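PDB 7D39: Cd1 from Flavonifractor plautii, which binds flavin mononucleotide and probably acts as a flavone reductase, an ene-reductase that starts flavone and flavonol breakdown in gut bacteria. Local coordinates for residues S140-G145 with H191-N196; E172-A177 with V187-Q192. All coordinates share one frame; numbering follows the deposited sequence.

Contact 1 (S140-G145 with H191-N196). With FMN (flavin mononucleotide), chain B.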
# COMPACT_ATOMS: atom_id res chain seq x y z
N SER A 140 -4.68 -7.84 4.13
CA SER A 140 -4.97 -7.23 5.41
C SER A 140 -3.67 -6.81 6.07
O SER A 140 -2.61 -7.42 5.85
CB SER A 140 -5.75 -8.17 6.32
OG SER A 140 -7.11 -8.26 5.88
N PHE A 141 -3.75 -5.77 6.89
CA PHE A 141 -2.59 -5.19 7.53
C PHE A 141 -2.80 -5.12 9.04
O PHE A 141 -3.91 -4.92 9.52
CB PHE A 141 -2.32 -3.78 7.01
CG PHE A 141 -2.05 -3.72 5.54
CD1 PHE A 141 -0.81 -4.07 5.04
CD2 PHE A 141 -3.03 -3.30 4.66
CE1 PHE A 141 -0.55 -4.00 3.69
CE2 PHE A 141 -2.76 -3.21 3.29
CZ PHE A 141 -1.54 -3.58 2.81
N MSE A 142 -1.70 -5.27 9.76
CA MSE A 142 -1.70 -5.01 11.19
C MSE A 142 -0.49 -4.13 11.44
O MSE A 142 0.59 -4.45 10.98
CB MSE A 142 -1.63 -6.30 11.98
CG MSE A 142 -2.75 -7.29 11.68
SE MSE A 142 -2.65 -8.89 12.83
CE MSE A 142 -1.22 -9.82 11.90
N SER A 143 -0.68 -3.02 12.14
CA SER A 143 0.41 -2.15 12.54
C SER A 143 0.55 -2.24 14.05
O SER A 143 -0.43 -2.05 14.77
CB SER A 143 0.16 -0.70 12.12
OG SER A 143 -0.02 -0.59 10.73
N VAL A 144 1.75 -2.56 14.52
CA VAL A 144 2.02 -2.83 15.93
C VAL A 144 3.05 -1.84 16.43
O VAL A 144 4.18 -1.82 15.93
CB VAL A 144 2.50 -4.28 16.15
CG1 VAL A 144 2.62 -4.56 17.64
CG2 VAL A 144 1.55 -5.27 15.47
N GLY A 145 2.69 -1.04 17.43
CA GLY A 145 3.56 -0.01 17.95
C GLY A 145 3.83 -0.20 19.43
O GLY A 145 3.15 -0.94 20.13
N HIS A 191 -5.90 -13.46 15.38
CA HIS A 191 -6.49 -14.71 14.93
C HIS A 191 -7.73 -14.46 14.06
O HIS A 191 -7.88 -15.07 12.99
CB HIS A 191 -6.86 -15.57 16.14
CG HIS A 191 -7.31 -16.95 15.78
ND1 HIS A 191 -6.44 -18.01 15.68
CD2 HIS A 191 -8.54 -17.43 15.47
CE1 HIS A 191 -7.11 -19.10 15.33
NE2 HIS A 191 -8.39 -18.78 15.21
N GLN A 192 -8.64 -13.59 14.51
CA GLN A 192 -9.82 -13.29 13.71
C GLN A 192 -9.45 -12.66 12.37
O GLN A 192 -10.04 -12.98 11.33
CB GLN A 192 -10.77 -12.37 14.47
CG GLN A 192 -12.11 -12.22 13.80
CD GLN A 192 -12.92 -13.52 13.82
OE1 GLN A 192 -13.01 -14.18 14.86
NE2 GLN A 192 -13.49 -13.89 12.68
N ILE A 193 -8.48 -11.74 12.38
CA ILE A 193 -8.02 -11.14 11.13
C ILE A 193 -7.56 -12.22 10.15
O ILE A 193 -7.81 -12.14 8.94
CB ILE A 193 -6.92 -10.10 11.42
CG1 ILE A 193 -7.57 -8.86 12.04
CG2 ILE A 193 -6.12 -9.72 10.16
CD1 ILE A 193 -6.61 -7.73 12.32
N GLY A 194 -6.93 -13.27 10.67
CA GLY A 194 -6.52 -14.37 9.81
C GLY A 194 -7.69 -15.18 9.29
O GLY A 194 -7.67 -15.66 8.15
N ARG A 195 -8.72 -15.37 10.12
CA ARG A 195 -9.96 -15.96 9.62
C ARG A 195 -10.54 -15.10 8.49
O ARG A 195 -10.96 -15.62 7.45
CB ARG A 195 -10.99 -16.12 10.75
CG ARG A 195 -10.75 -17.29 11.72
CD ARG A 195 -11.71 -17.17 12.91
NE ARG A 195 -11.77 -18.38 13.73
CZ ARG A 195 -12.19 -18.41 15.00
NH1 ARG A 195 -12.57 -17.29 15.60
NH2 ARG A 195 -12.22 -19.56 15.67
N ASN A 196 -10.57 -13.79 8.69
CA ASN A 196 -11.12 -12.89 7.68
C ASN A 196 -10.39 -13.00 6.35
O ASN A 196 -11.01 -13.23 5.31
CB ASN A 196 -11.10 -11.46 8.21
CG ASN A 196 -12.05 -11.27 9.35
OD1 ASN A 196 -12.76 -12.19 9.71
ND2 ASN A 196 -12.08 -10.07 9.93
N1 FMN B . 6.09 2.74 18.39
C2 FMN B . 5.01 3.51 18.35
O2 FMN B . 4.07 3.00 18.96
N3 FMN B . 5.00 4.71 17.72
C4 FMN B . 6.13 5.12 17.08
O4 FMN B . 6.27 6.17 16.48
C4A FMN B . 7.33 4.27 17.13
N5 FMN B . 8.46 4.61 16.55
C5A FMN B . 9.55 3.84 16.54
C6 FMN B . 10.72 4.21 15.91
C7 FMN B . 11.84 3.39 15.92
C7M FMN B . 13.12 3.82 15.25
C8 FMN B . 11.79 2.10 16.65
C8M FMN B . 13.00 1.22 16.70
C9 FMN B . 10.61 1.74 17.29
C9A FMN B . 9.49 2.56 17.25
N10 FMN B . 8.32 2.20 17.92
C10 FMN B . 7.23 3.03 17.83
C1' FMN B . 8.27 0.90 18.59
C2' FMN B . 8.03 -0.23 17.58
O2' FMN B . 6.78 -0.14 16.92
C3' FMN B . 8.23 -1.62 18.26
O3' FMN B . 9.54 -1.78 18.72
C4' FMN B . 7.80 -2.80 17.36
O4' FMN B . 6.39 -2.90 17.24
C5' FMN B . 8.41 -4.10 17.85
O5' FMN B . 8.04 -5.19 17.08
P FMN B . 8.75 -6.51 16.84
O1P FMN B . 8.05 -7.21 15.88
O2P FMN B . 10.03 -6.19 16.37
O3P FMN B . 8.63 -7.13 18.12
O HOH W 1 -8.50 -9.91 7.43

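Contact 2 (E172-A177 with V187-Q192)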
# COMPACT_ATOMS: atom_id res chain seq x y z
N GLU A 172 -5.62 -2.88 10.79
CA GLU A 172 -5.76 -2.74 12.23
C GLU A 172 -4.49 -2.15 12.85
O GLU A 172 -3.38 -2.48 12.42
CB GLU A 172 -6.08 -4.10 12.86
CG GLU A 172 -6.44 -4.07 14.34
CD GLU A 172 -7.79 -3.46 14.59
OE1 GLU A 172 -7.92 -2.21 14.49
OE2 GLU A 172 -8.73 -4.23 14.87
N VAL A 173 -4.66 -1.30 13.86
CA VAL A 173 -3.56 -0.66 14.57
C VAL A 173 -3.55 -1.17 16.00
O VAL A 173 -4.61 -1.21 16.66
CB VAL A 173 -3.69 0.87 14.57
CG1 VAL A 173 -2.66 1.47 15.52
CG2 VAL A 173 -3.45 1.39 13.20
N PHE A 174 -2.37 -1.52 16.51
CA PHE A 174 -2.21 -2.00 17.89
C PHE A 174 -1.26 -1.09 18.66
O PHE A 174 -0.03 -1.29 18.64
CB PHE A 174 -1.70 -3.44 17.92
CG PHE A 174 -2.64 -4.43 17.29
CD1 PHE A 174 -3.65 -5.02 18.04
CD2 PHE A 174 -2.52 -4.76 15.95
CE1 PHE A 174 -4.51 -5.94 17.46
CE2 PHE A 174 -3.38 -5.67 15.37
CZ PHE A 174 -4.38 -6.27 16.13
N PRO A 175 -1.77 -0.08 19.36
CA PRO A 175 -0.90 0.76 20.18
C PRO A 175 -0.55 0.08 21.50
O PRO A 175 -1.18 -0.91 21.90
CB PRO A 175 -1.73 2.02 20.40
CG PRO A 175 -3.15 1.49 20.44
CD PRO A 175 -3.18 0.34 19.43
N TRP A 176 0.49 0.60 22.14
CA TRP A 176 0.96 0.11 23.45
C TRP A 176 1.16 -1.40 23.42
O TRP A 176 0.71 -2.12 24.32
CB TRP A 176 -0.01 0.49 24.57
CG TRP A 176 -0.27 1.96 24.67
CD1 TRP A 176 -1.43 2.61 24.36
CD2 TRP A 176 0.66 2.96 25.10
NE1 TRP A 176 -1.28 3.97 24.57
CE2 TRP A 176 -0.01 4.21 25.02
CE3 TRP A 176 1.98 2.93 25.55
CZ2 TRP A 176 0.60 5.41 25.38
CZ3 TRP A 176 2.59 4.13 25.90
CH2 TRP A 176 1.89 5.35 25.81
N ALA A 177 1.84 -1.88 22.37
CA ALA A 177 1.82 -3.30 22.03
C ALA A 177 3.16 -4.00 22.23
O ALA A 177 3.39 -5.06 21.63
CB ALA A 177 1.33 -3.47 20.59
N VAL A 187 -4.34 -10.85 20.88
CA VAL A 187 -3.88 -11.96 20.06
C VAL A 187 -5.06 -12.61 19.36
O VAL A 187 -4.99 -12.97 18.18
CB VAL A 187 -3.09 -12.97 20.92
CG1 VAL A 187 -2.69 -14.20 20.11
CG2 VAL A 187 -1.86 -12.31 21.50
N ALA A 188 -6.18 -12.74 20.07
CA ALA A 188 -7.40 -13.26 19.47
C ALA A 188 -7.85 -12.39 18.31
O ALA A 188 -8.43 -12.90 17.34
CB ALA A 188 -8.51 -13.37 20.53
N ARG A 189 -7.53 -11.10 18.34
CA ARG A 189 -7.88 -10.22 17.22
C ARG A 189 -7.03 -10.51 15.99
O ARG A 189 -7.53 -10.49 14.87
CB ARG A 189 -7.76 -8.76 17.64
CG ARG A 189 -8.04 -7.77 16.53
CD ARG A 189 -9.55 -7.65 16.22
NE ARG A 189 -9.78 -6.65 15.19
CZ ARG A 189 -10.52 -6.85 14.10
NH1 ARG A 189 -11.13 -8.00 13.90
NH2 ARG A 189 -10.64 -5.87 13.21
N ALA A 190 -5.73 -10.78 16.18
CA ALA A 190 -4.92 -11.25 15.07
C ALA A 190 -5.48 -12.55 14.50
O ALA A 190 -5.54 -12.73 13.28
CB ALA A 190 -3.47 -11.45 15.50
N HIS A 191 -5.90 -13.46 15.38
CA HIS A 191 -6.49 -14.71 14.93
C HIS A 191 -7.73 -14.46 14.06
O HIS A 191 -7.88 -15.07 12.99
CB HIS A 191 -6.86 -15.57 16.14
CG HIS A 191 -7.31 -16.95 15.78
ND1 HIS A 191 -6.44 -18.01 15.68
CD2 HIS A 191 -8.54 -17.43 15.47
CE1 HIS A 191 -7.11 -19.10 15.33
NE2 HIS A 191 -8.39 -18.78 15.21
N GLN A 192 -8.64 -13.59 14.51
CA GLN A 192 -9.82 -13.29 13.71
C GLN A 192 -9.45 -12.66 12.37
O GLN A 192 -10.04 -12.98 11.33
CB GLN A 192 -10.77 -12.37 14.47
CG GLN A 192 -12.11 -12.22 13.80
CD GLN A 192 -12.92 -13.52 13.82
OE1 GLN A 192 -13.01 -14.18 14.86
NE2 GLN A 192 -13.49 -13.89 12.68

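Contact 1 (S140-G145 with H191-N196)
Ile193 points from helix 184-202 onto strand 138-144 and meets it at two places with its two branches. Its CD1 end lies 3.9 Å from CG of Met142, a selenomethionine here, and 4.2 Å from that residue's SE, while CG2 reaches CB of Ser140 at 4.2 Å. The Met142 and Ile193 side chains run antiparallel alongside one another; CG anti to the carbonyl carbon (chi1 -57°) and an extended chi2 (-176°) lay CG and SE of Met142 beside the isoleucine methyl, and the bend at chi3 turns only the terminal CE. This apolar part is buried, and Met18 and Ala22 of helix 14-28 pack on Met142 as well. The strand belongs to the parallel five-stranded sheet of the flavodoxin-like fold, order 2-1-3-4-5, and the helix lies against one face of that sheet. Toward Ser140 the packing gives way to polar links. No direct hydrogen bond joins the two segments; instead a water accepts from Ser140 OG at 2.7 Å and donates to Ile193 O at 2.8 Å, giving that helix carbonyl a polar partner beside the strand. Ser140 OG is also hydrogen-bonded to the backbone N of Asp170 on the neighbouring strand. The outer side of the helix is looser and partly exposed: Arg195 NH1 donates to Gln192 OE1 at 3.2 Å, with the acceptor only 3° out of the guanidinium plane, and His191 CD2 sits over the centre of one guanidinium face. Glu28 pairs with Arg195 NE and accepts a hydrogen bond from His191 NE2, fastening this side to helix 14-28. At the other end of the strand segment, away from Ile193, Val144 O accepts a hydrogen bond from FMN O4' at 2.8 Å, and Gly145 CA comes within 3.2 Å of FMN O2.

Contact 2 (E172-A177 with V187-Q192)
An edge strand of the parallel sheet, 167-174, is joined to helix 184-202, the next helix in the chain, by a salt bridge and an aromatic edge. Glu172 OE2 takes both bonds from Arg189: NE donates at 2.7 Å with an N-H...O angle of 158°, and NH2 adds a weak bond at 3.0 Å. The oxygen lies in the guanidinium plane, at its edge, and NE meets it nearly along the C-O axis, although the carboxylate and guanidinium planes stand 71° apart. Arg189 starts out with CG anti to the backbone N (chi1 177°), then bends at chi2, which turns its head toward the glutamate. The same CG rests at the edge of the Phe174 ring, 4.0 Å from CZ. Asp170 adds a long, weak ion pair to Arg189 NH2. With an alanine in place of Arg189, the Glu172 carboxylate would probably be left without its cationic mate and the edge of the Phe174 ring less covered. Phe174 also packs on Met18 of helix 14-28 and on Met142 and Val144 of the neighbouring strand. Such packing of a helix on the last parallel strand is characteristic of the three-layer alpha/beta sandwich of flavodoxin-like proteins.

How the contacts relate
The two contacts lie side by side, their centres about 6 Å apart, on neighbouring strands of one parallel sheet. In chain order come strand 138-144, strand 167-174 and helix 184-202, and the helix serves both: 191-196 packs in contact 1 and 187-192 in contact 2, the two helix segments overlapping at His191 and Gln192, neither of which touches either strand segment. Strand pairing joins them directly through a probable hydrogen bond from Phe174 N to Ser143 O, and Ile193 CD1 packs on Glu172 CB. One helix thus packs across both the edge strand and its inner neighbour, and that inner strand runs on to Val144 and Gly145 in the FMN pocket.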